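Local coordinates for protein glucosamine kinase (Streptacidiphilus jiangxiensis, PDB 6HWJ) that phosphorylates D-glucosamine at its 6-hydroxyl with ATP and magnesium, and acts to a lesser extent on glucose, at residues A[51-61]-A[134-142]; A[236-247]-A[286-296]. All blocks are in the same frame, centred on the assembly; numbering follows the deposited sequence.

Contact 1 (A[51-61]-A[134-142]); sequences RSADAARWTVP and WAVRLPAEG
Arg57 sets CG beside its own backbone N (chi1 -70°) and then bends at chi3 (-55°), a course that lays its guanidinium side-on to Pro139. NE and NH1 both give hydrogen bonds to Pro139 O, at 3.0 and 2.9 Å, with the oxygen in the guanidinium plane. Glu141 CA lies over one face of the same group. Arginine suits this place because its several N-H groups can grip Pro139 O twice and still pair with Glu174 through NH1. Glu141 also faces Arg51: the Arg51 NH2 to Glu141 OE1 salt bridge is long, Asp36 being the stronger partner of Arg51, and a water joins Arg51 NH1 to Glu141 N.

Farther along, Thr59 N donates to Val136 O (2.8 Å) and Leu138 N to Arg57 O (3.1 Å). Arg137, though poorly ordered, is modelled with CD over the Trp58 six-membered ring, while Val136 CG1 meets the ring edge. Ser52 OG accepts from Trp58 NE1 within the ring plane, which fixes how the indole is turned. Pro61 CB rests 3.8 Å from the centroid of the Trp134 six-membered ring, a CH-pi contact. Leu138 CD2 lies 3.2 Å from Thr59 OG1, a hydroxyl buried without a polar partner. The arrangement is that of a short, weakly bonded antiparallel strand, about 137-138, laid beside strand 57-65 soon after strand 130-134, which carries Lys133, a probable ATP ligand.

Contact 2 (A[236-247]-A[286-296]); sequences RGRTPATAADVA and LDALAGTPLID
Thr239 and Leu294 form a hydrogen-bonded antiparallel pair: Thr239 N to Leu294 O and Leu294 N to Thr239 O, each 2.8 Å. The first lies in the carbonyl plane, whereas the donor of the second stands above it. Beyond them Ala241 N gives a nearly straight bond to Thr292 O (2.9 Å, 174°), and Gly291 N donates to Ala241 O. Pro240 and Pro293 pair between these rungs at a non-hydrogen-bonded site, where neither needs an N-H.

This is a two-stranded antiparallel ladder, extended by strand 333-334 to a small three-stranded sheet, and it closes the ends of the helical hairpin 243-263 and 266-284. Gly291, at positive phi, makes the type II turn from Leu289 to Thr292 that leads into the ladder. On the 236-247 segment Thr242 and Asp245 form a capping box: Asp245 N donates to Thr242 OG1 and Thr242 N to Asp245 OD2, which caps the first turn of helix 243-263, Thr242 being the N-cap.

Leu294 sets CG beside its backbone N (chi1 -45°), and the small Ala241 lets CD1 approach to 4.0 Å from its CB. Val246, branched at CB, fits its two methyls against the 286-290 backbone, CB lying 3.4 Å from Leu286 O. At the far end Arg236 NH1 is modelled in a salt bridge with Asp296 OD2, but too short and with Arg236 poorly ordered, so its details are doubtful; Arg332 holds Asp296 OD1.

The two contacts follow one another along the chain, contact 1 closing before contact 2 opens. Their centres lie about 32 Å apart and their nearest atoms about 14 Å, so neither touches the other. Contact 1 adjoins the nucleotide side: Trp134 directly follows Lys133, inferred to bind ATP, and the side chain of Ala135 is about 8 Å from that of Asp319, a magnesium ligand, and about 12 Å from a bound magnesium ion. Contact 2 lies away from the annotated sites, in the helical part; there Asp245 hydrogen-bonds a buffer molecule probably taken from the crystallisation liquor.

Contact 1 (A[51-61]-A[134-142])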
loop_
_atom_site.group_PDB
_atom_site.type_symbol
_atom_site.label_atom_id
_atom_site.label_comp_id
_atom_site.label_asym_id
_atom_site.label_seq_id
_atom_site.Cartn_x
_atom_site.Cartn_y
_atom_site.Cartn_z
ATOM N N ARG A 51 21.787 7.395 -12.647
ATOM C CA ARG A 51 22.451 6.141 -12.301
ATOM C C ARG A 51 23.745 6.452 -11.568
ATOM O O ARG A 51 24.577 7.226 -12.064
ATOM C CB ARG A 51 22.709 5.329 -13.567
ATOM C CG ARG A 51 23.044 3.885 -13.355
ATOM C CD ARG A 51 23.295 3.198 -14.701
ATOM N NE ARG A 51 22.122 3.259 -15.576
ATOM C CZ ARG A 51 21.314 2.229 -15.835
ATOM N NH1 ARG A 51 21.538 1.035 -15.295
ATOM N NH2 ARG A 51 20.280 2.395 -16.647
ATOM N N SER A 52 23.908 5.872 -10.383
ATOM C CA SER A 52 25.203 5.911 -9.732
ATOM C C SER A 52 26.114 4.816 -10.327
ATOM O O SER A 52 25.676 3.938 -11.079
ATOM C CB SER A 52 25.039 5.753 -8.220
ATOM O OG SER A 52 24.058 4.787 -7.891
ATOM N N ALA A 53 27.400 4.895 -10.004
ATOM C CA ALA A 53 28.391 4.028 -10.636
ATOM C C ALA A 53 28.196 2.559 -10.298
ATOM O O ALA A 53 28.797 1.698 -10.955
ATOM C CB ALA A 53 29.812 4.470 -10.239
ATOM N N ASP A 54 27.380 2.248 -9.294
ATOM C CA ASP A 54 27.048 0.874 -8.951
ATOM C C ASP A 54 25.797 0.385 -9.675
ATOM O O ASP A 54 25.219 -0.626 -9.274
ATOM C CB ASP A 54 26.853 0.745 -7.438
ATOM C CG ASP A 54 25.756 1.670 -6.913
ATOM O OD1 ASP A 54 25.187 2.435 -7.727
ATOM O OD2 ASP A 54 25.467 1.634 -5.698
ATOM N N ALA A 55 25.363 1.092 -10.717
ATOM C CA ALA A 55 24.185 0.776 -11.526
ATOM C C ALA A 55 22.866 1.036 -10.806
ATOM O O ALA A 55 21.798 0.821 -11.401
ATOM C CB ALA A 55 24.201 -0.686 -12.015
ATOM N N ALA A 56 22.885 1.495 -9.555
ATOM C CA ALA A 56 21.647 1.866 -8.889
ATOM C C ALA A 56 21.025 3.088 -9.563
ATOM O O ALA A 56 21.724 4.032 -9.932
ATOM C CB ALA A 56 21.894 2.159 -7.416
ATOM N N ARG A 57 19.709 3.058 -9.733
ATOM C CA ARG A 57 18.972 4.117 -10.411
ATOM C C ARG A 57 18.149 4.904 -9.409
ATOM O O ARG A 57 17.648 4.354 -8.424
ATOM C CB ARG A 57 18.039 3.570 -11.489
ATOM C CG ARG A 57 18.735 3.022 -12.699
ATOM C CD ARG A 57 17.810 3.082 -13.922
ATOM N NE ARG A 57 16.534 2.404 -13.699
ATOM C CZ ARG A 57 15.523 2.409 -14.565
ATOM N NH1 ARG A 57 14.399 1.770 -14.276
ATOM N NH2 ARG A 57 15.634 3.059 -15.712
ATOM N N TRP A 58 17.981 6.200 -9.692
ATOM C CA TRP A 58 17.376 7.121 -8.750
ATOM C C TRP A 58 16.497 8.139 -9.467
ATOM O O TRP A 58 16.847 8.617 -10.545
ATOM C CB TRP A 58 18.460 7.904 -7.967
ATOM C CG TRP A 58 19.529 7.050 -7.353
ATOM C CD1 TRP A 58 20.618 6.499 -7.988
ATOM C CD2 TRP A 58 19.626 6.668 -5.983
ATOM N NE1 TRP A 58 21.382 5.805 -7.086
ATOM C CE2 TRP A 58 20.791 5.885 -5.850
ATOM C CE3 TRP A 58 18.830 6.897 -4.853
ATOM C CZ2 TRP A 58 21.181 5.323 -4.629
ATOM C CZ3 TRP A 58 19.234 6.350 -3.638
ATOM C CH2 TRP A 58 20.388 5.574 -3.539
ATOM N N THR A 59 15.379 8.489 -8.849
ATOM C CA THR A 59 14.598 9.658 -9.247
ATOM C C THR A 59 15.146 10.843 -8.475
ATOM O O THR A 59 15.194 10.804 -7.244
ATOM C CB THR A 59 13.112 9.496 -8.944
ATOM O OG1 THR A 59 12.616 8.335 -9.608
ATOM C CG2 THR A 59 12.309 10.735 -9.400
ATOM N N VAL A 60 15.536 11.893 -9.190
ATOM C CA VAL A 60 16.124 13.047 -8.521
ATOM C C VAL A 60 15.428 14.318 -8.980
ATOM O O VAL A 60 15.540 14.675 -10.164
ATOM C CB VAL A 60 17.636 13.142 -8.792
ATOM C CG1 VAL A 60 18.224 14.225 -7.898
ATOM C CG2 VAL A 60 18.323 11.796 -8.547
ATOM N N PRO A 61 14.716 15.032 -8.096
ATOM C CA PRO A 61 14.276 16.379 -8.450
ATOM C C PRO A 61 15.472 17.306 -8.439
ATOM O O PRO A 61 16.218 17.361 -7.459
ATOM C CB PRO A 61 13.257 16.731 -7.349
ATOM C CG PRO A 61 13.759 15.978 -6.153
ATOM C CD PRO A 61 14.385 14.693 -6.696
ATOM N N TRP A 134 7.868 12.088 -4.426
ATOM C CA TRP A 134 8.927 11.648 -5.309
ATOM C C TRP A 134 9.308 10.207 -4.994
ATOM O O TRP A 134 9.585 9.869 -3.840
ATOM C CB TRP A 134 10.183 12.509 -5.147
ATOM C CG TRP A 134 9.998 13.965 -5.399
ATOM C CD1 TRP A 134 9.940 14.955 -4.455
ATOM C CD2 TRP A 134 9.845 14.598 -6.662
ATOM N NE1 TRP A 134 9.768 16.172 -5.070
ATOM C CE2 TRP A 134 9.704 15.982 -6.423
ATOM C CE3 TRP A 134 9.824 14.136 -7.977
ATOM C CZ2 TRP A 134 9.532 16.899 -7.447
ATOM C CZ3 TRP A 134 9.658 15.045 -8.999
ATOM C CH2 TRP A 134 9.514 16.423 -8.729
ATOM N N ALA A 135 9.342 9.365 -6.012
ATOM C CA ALA A 135 10.074 8.117 -5.895
ATOM C C ALA A 135 11.529 8.495 -5.649
ATOM O O ALA A 135 11.975 9.599 -6.003
ATOM C CB ALA A 135 9.919 7.270 -7.150
ATOM N N VAL A 136 12.247 7.627 -4.974
ATOM C CA VAL A 136 13.668 7.872 -4.729
ATOM C C VAL A 136 14.458 6.781 -5.447
ATOM O O VAL A 136 14.969 6.986 -6.558
ATOM C CB VAL A 136 13.968 7.913 -3.225
ATOM C CG1 VAL A 136 15.464 8.098 -2.978
ATOM C CG2 VAL A 136 13.182 9.028 -2.568
ATOM N N ARG A 137 14.537 5.606 -4.841
ATOM C CA ARG A 137 15.212 4.477 -5.475
ATOM C C ARG A 137 14.270 3.843 -6.490
ATOM O O ARG A 137 13.100 3.606 -6.200
ATOM C CB ARG A 137 15.646 3.461 -4.416
ATOM C CG ARG A 137 16.402 2.268 -4.956
ATOM C CD ARG A 137 17.735 2.662 -5.566
ATOM N NE ARG A 137 18.489 1.487 -6.004
ATOM C CZ ARG A 137 19.313 0.787 -5.226
ATOM N NH1 ARG A 137 19.498 1.134 -3.958
ATOM N NH2 ARG A 137 19.952 -0.264 -5.720
ATOM N N LEU A 138 14.776 3.595 -7.684
ATOM C CA LEU A 138 14.012 2.953 -8.745
ATOM C C LEU A 138 14.499 1.522 -8.955
ATOM O O LEU A 138 15.640 1.186 -8.625
ATOM C CB LEU A 138 14.169 3.722 -10.061
ATOM C CG LEU A 138 13.629 5.160 -10.066
ATOM C CD1 LEU A 138 14.064 5.884 -11.329
ATOM C CD2 LEU A 138 12.097 5.163 -9.917
ATOM N N PRO A 139 13.677 0.663 -9.542
ATOM C CA PRO A 139 14.180 -0.646 -9.983
ATOM C C PRO A 139 15.141 -0.503 -11.152
ATOM O O PRO A 139 15.223 0.544 -11.807
ATOM C CB PRO A 139 12.909 -1.404 -10.389
ATOM C CG PRO A 139 11.908 -0.337 -10.706
ATOM C CD PRO A 139 12.233 0.834 -9.799
ATOM N N ALA A 140 15.898 -1.577 -11.400
ATOM C CA ALA A 140 16.719 -1.642 -12.599
ATOM C C ALA A 140 15.843 -1.504 -13.843
ATOM O O ALA A 140 14.639 -1.747 -13.817
ATOM C CB ALA A 140 17.494 -2.960 -12.650
ATOM N N GLU A 141 16.465 -1.106 -14.947
ATOM C CA GLU A 141 15.710 -0.844 -16.168
ATOM C C GLU A 141 15.009 -2.111 -16.638
ATOM O O GLU A 141 15.611 -3.185 -16.697
ATOM C CB GLU A 141 16.636 -0.311 -17.261
ATOM C CG GLU A 141 15.909 0.197 -18.496
ATOM C CD GLU A 141 16.841 0.890 -19.477
ATOM O OE1 GLU A 141 18.079 0.757 -19.327
ATOM O OE2 GLU A 141 16.333 1.571 -20.394
ATOM N N GLY A 142 13.725 -1.982 -16.959
ATOM C CA GLY A 142 12.923 -3.099 -17.389
ATOM C C GLY A 142 12.419 -4.007 -16.291
ATOM O O GLY A 142 11.656 -4.930 -16.586
HETATM O O HOH W 1 19.255 -0.450 -15.070
HETATM O O HOH W 2 13.699 11.806 -5.263
#

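Contact 2 (A[236-247]-A[286-296])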
loop_
_atom_site.group_PDB
_atom_site.type_symbol
_atom_site.label_atom_id
_atom_site.label_comp_id
_atom_site.label_asym_id
_atom_site.label_seq_id
_atom_site.Cartn_x
_atom_site.Cartn_y
_atom_site.Cartn_z
ATOM N N ARG A 236 -8.635 -3.532 -15.945
ATOM C CA ARG A 236 -7.376 -3.739 -16.648
ATOM C C ARG A 236 -7.179 -5.193 -17.060
ATOM O O ARG A 236 -6.215 -5.501 -17.773
ATOM C CB ARG A 236 -6.198 -3.294 -15.785
ATOM C CG ARG A 236 -6.096 -1.776 -15.617
ATOM C CD ARG A 236 -4.692 -1.331 -15.212
ATOM N NE ARG A 236 -3.697 -1.628 -16.240
ATOM C CZ ARG A 236 -2.864 -2.670 -16.213
ATOM N NH1 ARG A 236 -2.887 -3.534 -15.205
ATOM N NH2 ARG A 236 -2.002 -2.847 -17.204
ATOM N N GLY A 237 -8.054 -6.086 -16.631
ATOM C CA GLY A 237 -8.008 -7.475 -17.029
ATOM C C GLY A 237 -7.734 -8.384 -15.850
ATOM O O GLY A 237 -7.583 -7.952 -14.708
ATOM N N ARG A 238 -7.663 -9.675 -16.155
ATOM C CA ARG A 238 -7.435 -10.684 -15.129
ATOM C C ARG A 238 -6.569 -11.777 -15.724
ATOM O O ARG A 238 -6.464 -11.908 -16.947
ATOM C CB ARG A 238 -8.755 -11.259 -14.618
ATOM C CG ARG A 238 -9.523 -12.004 -15.704
ATOM C CD ARG A 238 -10.913 -12.389 -15.236
ATOM N NE ARG A 238 -11.666 -11.222 -14.782
ATOM C CZ ARG A 238 -12.915 -11.265 -14.337
ATOM N NH1 ARG A 238 -13.561 -12.419 -14.289
ATOM N NH2 ARG A 238 -13.520 -10.151 -13.947
ATOM N N THR A 239 -5.964 -12.569 -14.840
ATOM C CA THR A 239 -5.088 -13.676 -15.241
ATOM C C THR A 239 -5.461 -14.903 -14.422
ATOM O O THR A 239 -5.438 -14.836 -13.178
ATOM C CB THR A 239 -3.619 -13.315 -15.034
ATOM O OG1 THR A 239 -3.297 -12.110 -15.749
ATOM C CG2 THR A 239 -2.728 -14.442 -15.503
ATOM N N PRO A 240 -5.773 -16.041 -15.041
ATOM C CA PRO A 240 -6.043 -17.256 -14.251
ATOM C C PRO A 240 -4.784 -17.738 -13.543
ATOM O O PRO A 240 -3.717 -17.857 -14.152
ATOM C CB PRO A 240 -6.520 -18.275 -15.295
ATOM C CG PRO A 240 -6.876 -17.478 -16.512
ATOM C CD PRO A 240 -5.976 -16.261 -16.487
ATOM N N ALA A 241 -4.908 -17.994 -12.242
ATOM C CA ALA A 241 -3.834 -18.640 -11.506
ATOM C C ALA A 241 -3.536 -20.008 -12.109
ATOM O O ALA A 241 -4.441 -20.736 -12.512
ATOM C CB ALA A 241 -4.209 -18.785 -10.037
ATOM N N THR A 242 -2.254 -20.350 -12.176
ATOM C CA THR A 242 -1.830 -21.631 -12.703
ATOM C C THR A 242 -1.680 -22.641 -11.573
ATOM O O THR A 242 -1.669 -22.290 -10.392
ATOM C CB THR A 242 -0.509 -21.491 -13.460
ATOM O OG1 THR A 242 0.493 -20.996 -12.563
ATOM C CG2 THR A 242 -0.658 -20.519 -14.625
ATOM N N ALA A 243 -1.559 -23.921 -11.951
ATOM C CA ALA A 243 -1.233 -24.945 -10.970
ATOM C C ALA A 243 0.037 -24.582 -10.210
ATOM O O ALA A 243 0.097 -24.708 -8.978
ATOM C CB ALA A 243 -1.067 -26.309 -11.658
ATOM N N ALA A 244 1.062 -24.112 -10.927
ATOM C CA ALA A 244 2.305 -23.726 -10.272
ATOM C C ALA A 244 2.086 -22.579 -9.303
ATOM O O ALA A 244 2.702 -22.534 -8.229
ATOM C CB ALA A 244 3.356 -23.353 -11.317
ATOM N N ASP A 245 1.219 -21.627 -9.664
ATOM C CA ASP A 245 0.928 -20.508 -8.768
ATOM C C ASP A 245 0.379 -21.002 -7.433
ATOM O O ASP A 245 0.909 -20.671 -6.364
ATOM C CB ASP A 245 -0.073 -19.553 -9.420
ATOM C CG ASP A 245 0.539 -18.725 -10.532
ATOM O OD1 ASP A 245 1.768 -18.499 -10.508
ATOM O OD2 ASP A 245 -0.220 -18.287 -11.420
ATOM N N VAL A 246 -0.706 -21.789 -7.472
ATOM C CA VAL A 246 -1.348 -22.184 -6.223
ATOM C C VAL A 246 -0.431 -23.108 -5.439
ATOM O O VAL A 246 -0.403 -23.064 -4.203
ATOM C CB VAL A 246 -2.718 -22.834 -6.486
ATOM C CG1 VAL A 246 -3.632 -21.859 -7.210
ATOM C CG2 VAL A 246 -2.571 -24.137 -7.284
ATOM N N ALA A 247 0.340 -23.951 -6.137
ATOM C CA ALA A 247 1.319 -24.785 -5.454
ATOM C C ALA A 247 2.366 -23.931 -4.746
ATOM O O ALA A 247 2.736 -24.211 -3.598
ATOM C CB ALA A 247 1.977 -25.736 -6.448
ATOM N N LEU A 286 -5.530 -25.721 -1.561
ATOM C CA LEU A 286 -5.204 -24.718 -2.567
ATOM C C LEU A 286 -4.937 -25.344 -3.928
ATOM O O LEU A 286 -5.124 -24.690 -4.955
ATOM C CB LEU A 286 -3.988 -23.911 -2.114
ATOM C CG LEU A 286 -4.253 -22.954 -0.949
ATOM C CD1 LEU A 286 -2.945 -22.341 -0.470
ATOM C CD2 LEU A 286 -5.237 -21.871 -1.366
ATOM N N ASP A 287 -4.489 -26.600 -3.962
ATOM C CA ASP A 287 -4.166 -27.219 -5.245
ATOM C C ASP A 287 -5.385 -27.303 -6.153
ATOM O O ASP A 287 -5.242 -27.318 -7.380
ATOM C CB ASP A 287 -3.566 -28.609 -5.020
ATOM C CG ASP A 287 -2.260 -28.560 -4.245
ATOM O OD1 ASP A 287 -1.540 -27.543 -4.352
ATOM O OD2 ASP A 287 -1.955 -29.538 -3.526
ATOM N N ALA A 288 -6.583 -27.344 -5.583
ATOM C CA ALA A 288 -7.803 -27.415 -6.375
ATOM C C ALA A 288 -8.291 -26.056 -6.854
ATOM O O ALA A 288 -9.324 -25.990 -7.526
ATOM C CB ALA A 288 -8.916 -28.081 -5.566
ATOM N N LEU A 289 -7.581 -24.977 -6.536
ATOM C CA LEU A 289 -8.017 -23.630 -6.880
ATOM C C LEU A 289 -7.297 -23.073 -8.102
ATOM O O LEU A 289 -7.345 -21.866 -8.343
ATOM C CB LEU A 289 -7.823 -22.694 -5.688
ATOM C CG LEU A 289 -8.603 -23.108 -4.437
ATOM C CD1 LEU A 289 -8.382 -22.116 -3.335
ATOM C CD2 LEU A 289 -10.098 -23.277 -4.725
ATOM N N ALA A 290 -6.638 -23.925 -8.881
ATOM C CA ALA A 290 -6.060 -23.481 -10.139
ATOM C C ALA A 290 -7.153 -22.915 -11.036
ATOM O O ALA A 290 -8.250 -23.462 -11.123
ATOM C CB ALA A 290 -5.348 -24.633 -10.840
ATOM N N GLY A 291 -6.850 -21.802 -11.696
ATOM C CA GLY A 291 -7.813 -21.104 -12.515
ATOM C C GLY A 291 -8.500 -19.937 -11.826
ATOM O O GLY A 291 -9.198 -19.175 -12.494
ATOM N N THR A 292 -8.333 -19.781 -10.520
ATOM C CA THR A 292 -8.980 -18.678 -9.820
ATOM C C THR A 292 -8.437 -17.355 -10.353
ATOM O O THR A 292 -7.247 -17.258 -10.677
ATOM C CB THR A 292 -8.751 -18.798 -8.310
ATOM O OG1 THR A 292 -9.628 -17.904 -7.620
ATOM C CG2 THR A 292 -7.312 -18.474 -7.942
ATOM N N PRO A 293 -9.277 -16.328 -10.486
ATOM C CA PRO A 293 -8.847 -15.108 -11.191
ATOM C C PRO A 293 -7.912 -14.252 -10.354
ATOM O O PRO A 293 -8.181 -13.972 -9.182
ATOM C CB PRO A 293 -10.167 -14.375 -11.479
ATOM C CG PRO A 293 -11.079 -14.826 -10.382
ATOM C CD PRO A 293 -10.705 -16.278 -10.110
ATOM N N LEU A 294 -6.814 -13.825 -10.973
ATOM C CA LEU A 294 -5.915 -12.828 -10.385
ATOM C C LEU A 294 -6.113 -11.489 -11.093
ATOM O O LEU A 294 -6.224 -11.446 -12.330
ATOM C CB LEU A 294 -4.458 -13.257 -10.501
ATOM C CG LEU A 294 -4.157 -14.726 -10.133
ATOM C CD1 LEU A 294 -2.690 -15.065 -10.427
ATOM C CD2 LEU A 294 -4.505 -14.955 -8.680
ATOM N N ILE A 295 -6.151 -10.412 -10.308
ATOM C CA ILE A 295 -6.330 -9.052 -10.811
ATOM C C ILE A 295 -5.291 -8.143 -10.158
ATOM O O ILE A 295 -4.603 -8.527 -9.215
ATOM C CB ILE A 295 -7.750 -8.497 -10.543
ATOM C CG1 ILE A 295 -8.049 -8.468 -9.050
ATOM C CG2 ILE A 295 -8.814 -9.332 -11.287
ATOM C CD1 ILE A 295 -9.240 -7.595 -8.681
ATOM N N ASP A 296 -5.182 -6.926 -10.677
ATOM C CA ASP A 296 -4.476 -5.865 -9.955
ATOM C C ASP A 296 -5.183 -5.631 -8.618
ATOM O O ASP A 296 -6.395 -5.377 -8.589
ATOM C CB ASP A 296 -4.475 -4.569 -10.782
ATOM C CG ASP A 296 -3.686 -4.691 -12.084
ATOM O OD1 ASP A 296 -3.047 -5.734 -12.342
ATOM O OD2 ASP A 296 -3.727 -3.735 -12.877
HETATM O O HOH W 3 -6.564 -6.131 -13.078
#